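Local coordinates for protein RsfP (Uncultured bacterium, PDB 4GLJ) that probably catalyses the phosphate-dependent cleavage of methylthioadenosine, as expected of a methylthioadenosine phosphorylase, and also binds the dye rhodamine B, at residues L106-M111 and V220-C225; I113-I118 and H166-Y171. All blocks are in the same frame, centred on the assembly; numbering follows the deposited sequence. Where two conformers were deposited one is given.

Contact 1: L106-M111 and V220-C225; sequences LKPLDM and VTDFDC. With RHB (N-[9-(2-carboxyphenyl)-6-(diethylamino)-3H-xanthen-3-ylidene]-N-ethylethanaminium), chain C.
Pro-108 lies over one face of the Phe-223 ring, its CD 4.1 Å from the ring centroid and 28° off the ring normal, which identifies a CH-pi contact. Its CG meets the neighbouring backbone at Asp-222 CA, 3.6 Å away, and the Lys-107 chain runs beside the ring, the two pointing the same way. Next to this patch, Val-220 is gripped through its backbone: Leu-109 N donates to Val-220 O at 2.8 Å, while Val-220 N donates to Asp-110 O at 2.9 Å. The side chain of Val-220 points at the loop, and CG1, anti to the backbone N (chi1 -178°), lies 3.4 Å from Lys-107 O. A type II turn from Lys-107 to Asp-110 presents these groups, and it is tied again where Asp-110 OD2 receives Lys-107 N at 2.9 Å, from above the carboxylate plane. Asp-222 OD1 likewise takes Phe-223 N, at 2.7 Å, at the corner the chain turns at Asp-222. An alanine in place of Asp-222 would probably leave Phe-223 N without this acceptor and Pro-108 CG without its neighbour OD1. Further out, the rhodamine B carboxylate is modelled implausibly close to Asp-222 CB, so their meeting is doubtful; Phe-223 stacks on His-227. The arrangement is a beta turn docked on the end of strand 213-221, at one wall of the dye pocket in a phosphorylase-superfamily fold.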
ATOM      1  N   LEU A 106      23.703 -10.027  10.468  1.00 34.93           N
ATOM      2  CA  LEU A 106      22.876  -9.534  11.599  1.00 34.18           C
ATOM      3  C   LEU A 106      22.183 -10.719  12.257  1.00 34.96           C
ATOM      4  O   LEU A 106      21.170 -11.270  11.714  1.00 35.76           O
ATOM      5  CB  LEU A 106      21.844  -8.504  11.143  1.00 33.37           C
ATOM      6  CG  LEU A 106      22.451  -7.432  10.237  1.00 36.07           C
ATOM      7  CD1 LEU A 106      21.370  -6.540   9.669  1.00 34.92           C
ATOM      8  CD2 LEU A 106      23.427  -6.587  11.009  1.00 35.38           C
ATOM      9  N   LYS A 107      22.714 -11.130  13.415  1.00 34.57           N
ATOM     10  CA  LYS A 107      22.271 -12.363  14.092  1.00 35.22           C
ATOM     11  C   LYS A 107      21.317 -12.118  15.274  1.00 33.62           C
ATOM     12  O   LYS A 107      21.342 -11.026  15.902  1.00 33.55           O
ATOM     13  CB  LYS A 107      23.517 -13.154  14.622  1.00 37.46           C
ATOM     14  CG  LYS A 107      24.244 -13.816  13.480  1.00 44.05           C
ATOM     15  CD  LYS A 107      25.720 -13.969  13.790  1.00 51.22           C
ATOM     16  CE  LYS A 107      26.402 -14.831  12.740  1.00 54.56           C
ATOM     17  NZ  LYS A 107      26.153 -14.437  11.321  1.00 56.17           N
ATOM     18  N   PRO A 108      20.485 -13.124  15.620  1.00 35.28           N
ATOM     19  CA  PRO A 108      19.649 -12.996  16.843  1.00 33.46           C
ATOM     20  C   PRO A 108      20.468 -12.592  18.069  1.00 32.35           C
ATOM     21  O   PRO A 108      21.573 -13.098  18.282  1.00 31.73           O
ATOM     22  CB  PRO A 108      19.053 -14.384  17.008  1.00 38.97           C
ATOM     23  CG  PRO A 108      18.948 -14.866  15.571  1.00 41.11           C
ATOM     24  CD  PRO A 108      20.173 -14.349  14.856  1.00 38.28           C
ATOM     25  N   LEU A 109      19.902 -11.685  18.856  1.00 30.99           N
ATOM     26  CA  LEU A 109      20.550 -11.016  19.989  1.00 31.07           C
ATOM     27  C   LEU A 109      21.511  -9.882  19.608  1.00 29.49           C
ATOM     28  O   LEU A 109      21.979  -9.152  20.480  1.00 31.10           O
ATOM     29  CB  LEU A 109      21.269 -12.007  20.933  1.00 34.00           C
ATOM     30  CG  LEU A 109      20.524 -13.229  21.439  1.00 37.84           C
ATOM     31  CD1 LEU A 109      21.485 -13.851  22.421  1.00 41.48           C
ATOM     32  CD2 LEU A 109      19.194 -12.936  22.091  1.00 36.37           C
ATOM     33  N   ASP A 110      21.792  -9.691  18.320  1.00 29.90           N
ATOM     34  CA  ASP A 110      22.487  -8.477  17.941  1.00 29.08           C
ATOM     35  C   ASP A 110      21.507  -7.317  18.071  1.00 29.19           C
ATOM     36  O   ASP A 110      20.231  -7.497  18.032  1.00 28.98           O
ATOM     37  CB  ASP A 110      22.967  -8.507  16.506  1.00 30.44           C
ATOM     38  CG  ASP A 110      24.183  -9.406  16.285  1.00 34.48           C
ATOM     39  OD1 ASP A 110      24.791  -9.931  17.268  1.00 35.34           O
ATOM     40  OD2 ASP A 110      24.488  -9.607  15.060  1.00 35.44           O
ATOM     41  N   MET A 111      22.080  -6.120  18.199  1.00 26.29           N
ATOM     42  CA  MET A 111      21.290  -4.892  17.979  1.00 25.48           C
ATOM     43  C   MET A 111      21.756  -4.172  16.744  1.00 25.64           C
ATOM     44  O   MET A 111      22.896  -4.375  16.284  1.00 28.08           O
ATOM     45  CB  MET A 111      21.341  -3.985  19.198  1.00 26.50           C
ATOM     46  CG  MET A 111      21.088  -4.773  20.502  1.00 32.16           C
ATOM     47  SD  MET A 111      20.922  -3.648  21.908  1.00 31.18           S
ATOM     48  CE  MET A 111      20.852  -4.789  23.288  1.00 31.15           C
ATOM     49  N   VAL A 220      17.426  -7.679  17.213  1.00 26.81           N
ATOM     50  CA  VAL A 220      17.281  -8.798  16.307  1.00 29.28           C
ATOM     51  C   VAL A 220      16.786 -10.019  17.032  1.00 32.65           C
ATOM     52  O   VAL A 220      17.436 -10.590  17.947  1.00 34.77           O
ATOM     53  CB  VAL A 220      18.593  -9.082  15.511  1.00 27.56           C
ATOM     54  CG1 VAL A 220      18.315 -10.226  14.554  1.00 29.79           C
ATOM     55  CG2 VAL A 220      19.088  -7.803  14.768  1.00 26.16           C
ATOM     56  N   THR A 221      15.604 -10.454  16.639  1.00 34.38           N
ATOM     57  CA  THR A 221      15.002 -11.573  17.343  0.50 37.11           C
ATOM     58  C   THR A 221      15.084 -12.855  16.539  1.00 41.67           C
ATOM     59  O   THR A 221      14.935 -13.969  17.089  1.00 46.68           O
ATOM     60  CB  THR A 221      13.553 -11.332  17.770  0.50 38.89           C
ATOM     61  OG1 THR A 221      12.813 -10.830  16.652  0.50 39.40           O
ATOM     62  CG2 THR A 221      13.495 -10.339  18.933  0.50 38.31           C
ATOM     63  N   ASP A 222      15.366 -12.742  15.264  1.00 41.18           N
ATOM     64  CA  ASP A 222      15.592 -13.955  14.485  1.00 48.34           C
ATOM     65  C   ASP A 222      15.813 -13.547  13.022  1.00 46.46           C
ATOM     66  O   ASP A 222      15.744 -12.386  12.686  1.00 39.87           O
ATOM     67  CB  ASP A 222      14.437 -14.993  14.657  1.00 53.59           C
ATOM     68  CG  ASP A 222      14.866 -16.458  14.309  1.00 64.71           C
ATOM     69  OD1 ASP A 222      16.018 -16.666  13.829  1.00 66.64           O
ATOM     70  OD2 ASP A 222      14.045 -17.411  14.488  1.00 68.22           O
ATOM     71  N   PHE A 223      16.196 -14.504  12.202  1.00 52.27           N
ATOM     72  CA  PHE A 223      16.229 -14.258  10.786  1.00 57.74           C
ATOM     73  C   PHE A 223      14.743 -14.158  10.487  1.00 58.88           C
ATOM     74  O   PHE A 223      13.904 -14.748  11.201  1.00 59.75           O
ATOM     75  CB  PHE A 223      17.116 -15.289  10.068  1.00 62.90           C
ATOM     76  CG  PHE A 223      18.589 -15.184  10.438  1.00 65.36           C
ATOM     77  CD1 PHE A 223      19.206 -16.175  11.255  1.00 62.09           C
ATOM     78  CD2 PHE A 223      19.377 -14.076   9.982  1.00 61.66           C
ATOM     79  CE1 PHE A 223      20.559 -16.062  11.595  1.00 61.83           C
ATOM     80  CE2 PHE A 223      20.723 -13.971  10.320  1.00 57.48           C
ATOM     81  CZ  PHE A 223      21.319 -14.961  11.114  1.00 59.58           C
ATOM     82  N   ASP A 224      14.430 -13.390   9.457  1.00118.10           N
ATOM     83  CA  ASP A 224      13.110 -13.405   8.916  1.00117.74           C
ATOM     84  C   ASP A 224      13.105 -14.843   8.417  1.00118.63           C
ATOM     85  O   ASP A 224      14.081 -15.580   8.597  1.00118.49           O
ATOM     86  CB  ASP A 224      12.926 -12.294   7.893  1.00115.81           C
ATOM     87  CG  ASP A 224      11.482 -11.977   7.679  1.00115.01           C
ATOM     88  OD1 ASP A 224      10.608 -12.209   8.552  1.00114.50           O
ATOM     89  OD2 ASP A 224      11.152 -11.604   6.548  1.00113.88           O
ATOM     90  N   CYS A 225      11.969 -15.224   7.838  1.00119.79           N
ATOM     91  CA  CYS A 225      11.696 -16.530   7.197  1.00120.18           C
ATOM     92  C   CYS A 225      12.639 -16.993   6.056  1.00120.82           C
ATOM     93  O   CYS A 225      12.563 -18.159   5.655  1.00121.10           O
ATOM     94  CB  CYS A 225      10.273 -16.415   6.643  1.00119.25           C
ATOM     95  SG  CYS A 225      10.115 -15.286   5.237  1.00116.60           S
TER
HETATM   96  O2  RHB C 302      12.016 -15.076  14.814  0.50 63.09           O
HETATM   97  C26 RHB C 302      11.710 -15.471  15.963  0.50 65.11           C
HETATM   98  C19 RHB C 302      10.696 -14.633  16.693  0.50 64.06           C
HETATM   99  C14 RHB C 302       9.986 -13.708  15.971  0.50 59.19           C
HETATM  100  C15 RHB C 302       9.037 -12.914  16.605  0.50 64.93           C
HETATM  101  C16 RHB C 302       8.813 -13.009  17.973  0.50 65.51           C
HETATM  102  C17 RHB C 302       9.542 -13.931  18.715  0.50 61.93           C
HETATM  103  C18 RHB C 302      10.480 -14.728  18.068  0.50 65.50           C
HETATM  104  C9  RHB C 302      10.156 -13.596  14.503  0.50 58.60           C
HETATM  105  C8  RHB C 302      10.307 -14.815  13.679  0.50 57.97           C
HETATM  106  C13 RHB C 302      10.337 -16.039  14.332  0.50 61.82           C
HETATM  107  C12 RHB C 302      10.505 -17.204  13.604  0.50 61.49           C
HETATM  108  C11 RHB C 302      10.631 -17.162  12.220  0.50 64.70           C
HETATM  109  N1  RHB C 302      10.790 -18.416  11.566  0.50 63.57           N
HETATM  110  C35 RHB C 302       9.660 -19.315  11.883  0.50 65.86           C
HETATM  111  C36 RHB C 302      10.054 -20.390  12.878  0.50 68.16           C
HETATM  112  C22 RHB C 302      10.919 -18.308  10.096  0.50 64.31           C
HETATM  113  C23 RHB C 302      10.115 -19.395   9.404  0.50 55.15           C
HETATM  114  C10 RHB C 302      10.598 -15.914  11.559  0.50 63.59           C
HETATM  115  C7  RHB C 302      10.426 -14.713  12.288  0.50 61.12           C
HETATM  116  O1  RHB C 302      10.399 -13.449  11.672  0.50 55.99           O
HETATM  117  C1  RHB C 302      10.238 -12.261  12.399  0.50 55.68           C
HETATM  118  C2  RHB C 302      10.111 -12.295  13.802  0.50 57.28           C
HETATM  119  C6  RHB C 302      10.198 -10.999  11.781  0.50 49.32           C
HETATM  120  C5  RHB C 302      10.035  -9.865  12.602  0.50 46.78           C
HETATM  121  C4  RHB C 302       9.924  -9.918  13.979  0.50 47.50           C
HETATM  122  C3  RHB C 302       9.957 -11.152  14.585  0.50 57.06           C
HETATM  123  N2  RHB C 302       9.916  -8.607  12.048  0.50 40.73           N
HETATM  124  C24 RHB C 302       9.203  -8.927  10.830  0.50 41.44           C
HETATM  125  C25 RHB C 302       8.046  -7.973  10.751  0.50 36.24           C
HETATM  126  C33 RHB C 302       8.879  -7.918  12.819  0.50 37.67           C
HETATM  127  C34 RHB C 302       9.339  -7.630  14.240  0.50 35.99           C
HETATM  128  O3  RHB C 302      12.249 -16.488  16.482  0.50 61.54           O

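Contact 2: I113-I118 and H166-Y171; sequences IPDQMI and HAKATY
Ala-169 O is gripped by two successive amides of segment 113-118: Asp-115 N at 2.8 Å, in the carbonyl plane, and Gln-116 N at 3.1 Å, tilted somewhat out of it. Two neighbouring donors on one acceptor mark the place where strand 111-119 is interrupted, and segment 166-171 turns its own corner at Lys-168, whose phi and psi are both positive. The pairing is parallel on both sides of the corner. After it, Tyr-171 N donates to Gln-116 O at 2.9 Å, and Ile-118 N to Tyr-171 O at 2.8 Å, with short axes crossing at -30°. Before it, Ile-113 N donates to His-166 O, while the return bond from Lys-168 N to Ile-113 O is weak.

The Asp-115 carboxylate folds back over the corner. Its CG sits between the backbone N and the carbonyl carbon (chi1 64°), and the side chain crosses that of Lys-168 at about a right angle. OD1 stands 3.0 Å from Ala-169 O, a meeting of two acceptors. A water donates to OD1 at 2.7 Å and also bonds to Thr-170 OG1, linking the two strands on that side. On the other side of the sheet, Met-117 CG packs on Tyr-171 CB; Tyr-171 OH receives Thr-199 N and Asn-200 N. Gln-116 OE1 accepts from Ala-183 N of the third subunit, while NE2 donates to Ala-140 O, so this part of the sheet reaches a subunit interface.

Asp-115 OD2 and Lys-168 NZ lie 6.0 Å apart, without a salt bridge. The strands are therefore joined mainly by backbone amides, and the water on OD1 and the two amides on Ala-169 O are likely to offset the repulsion of the two acceptors.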
ATOM      1  N   ILE A 113      21.314  -0.294  14.790  1.00 24.27           N
ATOM      2  CA  ILE A 113      20.871   1.118  14.849  1.00 25.14           C
ATOM      3  C   ILE A 113      20.714   1.599  13.389  1.00 22.44           C
ATOM      4  O   ILE A 113      21.678   2.028  12.747  1.00 23.95           O
ATOM      5  CB  ILE A 113      21.943   2.049  15.557  1.00 26.64           C
ATOM      6  CG1 ILE A 113      22.418   1.418  16.873  1.00 30.43           C
ATOM      7  CG2 ILE A 113      21.403   3.483  15.747  1.00 25.07           C
ATOM      8  CD1 ILE A 113      21.288   1.116  17.792  1.00 32.11           C
ATOM      9  N   PRO A 114      19.529   1.490  12.857  1.00 20.07           N
ATOM     10  CA  PRO A 114      19.407   1.807  11.403  1.00 21.63           C
ATOM     11  C   PRO A 114      19.558   3.299  11.145  1.00 24.36           C
ATOM     12  O   PRO A 114      19.395   4.134  12.078  1.00 23.61           O
ATOM     13  CB  PRO A 114      17.971   1.336  11.082  1.00 19.42           C
ATOM     14  CG  PRO A 114      17.251   1.417  12.416  1.00 20.92           C
ATOM     15  CD  PRO A 114      18.300   0.914  13.408  1.00 20.75           C
ATOM     16  N   ASP A 115      19.968   3.655   9.922  1.00 22.60           N
ATOM     17  CA  ASP A 115      19.994   5.046   9.597  1.00 24.43           C
ATOM     18  C   ASP A 115      18.926   5.313   8.523  1.00 24.36           C
ATOM     19  O   ASP A 115      18.639   6.478   8.231  1.00 25.31           O
ATOM     20  CB  ASP A 115      21.406   5.480   9.135  1.00 27.67           C
ATOM     21  CG  ASP A 115      21.849   4.784   7.841  1.00 31.67           C
ATOM     22  OD1 ASP A 115      21.434   3.643   7.537  1.00 30.54           O
ATOM     23  OD2 ASP A 115      22.622   5.387   7.096  1.00 35.40           O
ATOM     24  N   GLN A 116      18.315   4.249   7.941  1.00 22.32           N
ATOM     25  CA  GLN A 116      17.343   4.519   6.886  1.00 20.21           C
ATOM     26  C   GLN A 116      16.139   3.664   7.145  1.00 20.23           C
ATOM     27  O   GLN A 116      16.200   2.684   7.919  1.00 20.91           O
ATOM     28  CB  GLN A 116      17.957   4.221   5.489  1.00 20.53           C
ATOM     29  CG  GLN A 116      18.823   5.394   4.922  1.00 22.01           C
ATOM     30  CD  GLN A 116      17.951   6.675   4.748  1.00 24.07           C
ATOM     31  OE1 GLN A 116      16.781   6.560   4.442  1.00 22.92           O
ATOM     32  NE2 GLN A 116      18.514   7.863   5.019  1.00 25.17           N
ATOM     33  N   MET A 117      15.069   3.944   6.409  1.00 21.30           N
ATOM     34  CA  MET A 117      13.795   3.227   6.611  0.50 21.42           C
ATOM     35  C   MET A 117      13.074   3.217   5.297  1.00 21.78           C
ATOM     36  O   MET A 117      13.273   4.143   4.450  1.00 23.00           O
ATOM     37  CB  MET A 117      12.904   3.990   7.574  0.50 21.22           C
ATOM     38  CG  MET A 117      13.405   3.999   8.982  0.50 20.70           C
ATOM     39  SD  MET A 117      12.311   4.999   9.966  0.50 24.55           S
ATOM     40  CE  MET A 117      11.180   3.782  10.611  0.50 23.84           C
ATOM     41  N   ILE A 118      12.264   2.182   5.069  1.00 22.63           N
ATOM     42  CA  ILE A 118      11.406   2.185   3.869  1.00 21.72           C
ATOM     43  C   ILE A 118       9.999   1.856   4.409  1.00 23.26           C
ATOM     44  O   ILE A 118       9.849   0.878   5.121  1.00 21.00           O
ATOM     45  CB  ILE A 118      11.855   1.093   2.880  1.00 21.55           C
ATOM     46  CG1 ILE A 118      13.304   1.424   2.313  1.00 20.37           C
ATOM     47  CG2 ILE A 118      10.721   0.949   1.848  1.00 21.55           C
ATOM     48  CD1 ILE A 118      13.935   0.423   1.363  1.00 24.90           C
ATOM     49  N   HIS A 166      25.271  -3.141  15.190  1.00 30.57           N
ATOM     50  CA  HIS A 166      25.563  -2.714  13.853  1.00 33.72           C
ATOM     51  C   HIS A 166      24.926  -1.395  13.597  1.00 32.34           C
ATOM     52  O   HIS A 166      23.777  -1.207  13.936  1.00 31.29           O
ATOM     53  CB  HIS A 166      25.022  -3.714  12.852  1.00 32.61           C
ATOM     54  CG  HIS A 166      25.372  -5.134  13.151  1.00 32.58           C
ATOM     55  ND1 HIS A 166      26.353  -5.768  12.547  1.00 33.21           N
ATOM     56  CD2 HIS A 166      24.807  -6.037  14.010  1.00 31.67           C
ATOM     57  CE1 HIS A 166      26.428  -7.005  13.004  1.00 35.23           C
ATOM     58  NE2 HIS A 166      25.481  -7.169  13.893  1.00 34.41           N
ATOM     59  N   ALA A 167      25.632  -0.445  13.000  1.00 33.49           N
ATOM     60  CA  ALA A 167      24.951   0.830  12.647  1.00 34.54           C
ATOM     61  C   ALA A 167      24.782   0.913  11.144  1.00 34.98           C
ATOM     62  O   ALA A 167      25.336   0.088  10.446  1.00 41.26           O
ATOM     63  CB  ALA A 167      25.784   2.008  13.156  1.00 38.63           C
ATOM     64  N   LYS A 168      24.116   1.939  10.637  1.00 33.69           N
ATOM     65  CA  LYS A 168      23.999   2.218   9.201  1.00 37.12           C
ATOM     66  C   LYS A 168      23.273   1.114   8.394  1.00 38.50           C
ATOM     67  O   LYS A 168      23.752   0.666   7.345  1.00 45.00           O
ATOM     68  CB  LYS A 168      25.325   2.516   8.510  1.00 41.69           C
ATOM     69  CG  LYS A 168      26.205   3.565   9.195  1.00 48.80           C
ATOM     70  CD  LYS A 168      25.438   4.835   9.604  1.00 52.26           C
ATOM     71  CE  LYS A 168      26.321   5.850  10.354  1.00 53.09           C
ATOM     72  NZ  LYS A 168      27.761   5.567  10.124  1.00 54.66           N
ATOM     73  N   ALA A 169      22.116   0.750   8.864  1.00 31.48           N
ATOM     74  CA  ALA A 169      21.247  -0.277   8.252  1.00 29.43           C
ATOM     75  C   ALA A 169      19.905   0.342   7.811  1.00 28.01           C
ATOM     76  O   ALA A 169      19.519   1.465   8.265  1.00 25.96           O
ATOM     77  CB  ALA A 169      20.972  -1.370   9.305  1.00 26.11           C
ATOM     78  N   THR A 170      19.228  -0.345   6.895  1.00 25.95           N
ATOM     79  CA  THR A 170      17.900   0.075   6.434  1.00 23.76           C
ATOM     80  C   THR A 170      16.799  -0.815   7.010  1.00 25.78           C
ATOM     81  O   THR A 170      16.889  -2.043   6.853  1.00 24.70           O
ATOM     82  CB  THR A 170      17.819   0.052   4.904  1.00 25.56           C
ATOM     83  OG1 THR A 170      18.715   1.044   4.431  1.00 26.89           O
ATOM     84  CG2 THR A 170      16.396   0.399   4.453  1.00 23.67           C
ATOM     85  N   TYR A 171      15.807  -0.202   7.696  1.00 22.56           N
ATOM     86  CA  TYR A 171      14.657  -0.892   8.335  1.00 22.07           C
ATOM     87  C   TYR A 171      13.505  -0.831   7.359  1.00 23.27           C
ATOM     88  O   TYR A 171      13.066   0.243   6.975  1.00 21.63           O
ATOM     89  CB  TYR A 171      14.267  -0.127   9.618  1.00 22.24           C
ATOM     90  CG  TYR A 171      13.052  -0.581  10.456  1.00 23.77           C
ATOM     91  CD1 TYR A 171      11.699  -0.452   9.980  1.00 23.63           C
ATOM     92  CD2 TYR A 171      13.226  -1.031  11.772  1.00 26.68           C
ATOM     93  CE1 TYR A 171      10.586  -0.811  10.805  1.00 24.87           C
ATOM     94  CE2 TYR A 171      12.102  -1.358  12.584  1.00 25.01           C
ATOM     95  CZ  TYR A 171      10.802  -1.260  12.092  1.00 26.32           C
ATOM     96  OH  TYR A 171       9.757  -1.579  12.995  1.00 28.08           O
TER
HETATM   97  O   HOH W   1      21.194   2.200   5.287  1.00 27.79           O

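In the fold
The four segments come along the chain as 106-111, 113-118, 166-171 and 220-225, so contact 2 is nested inside the loop closed by contact 1. Their centres lie about 14 Å apart, and both reach one mixed sheet, where strand 111-119 runs between strand 213-221, antiparallel to it, and strands 165-167 and 169-173, parallel to it. They touch directly: His-166 NE2 is 2.9 Å from Asp-110 OD2, a probable hydrogen bond, and Leu-106 CD2 packs on the His-166 ring. The shared strand thus connects the rhodamine B pocket bordered by contact 1 with contact 2, which meets the third subunit; all four segments belong to the phosphorylase-superfamily region of the sequence.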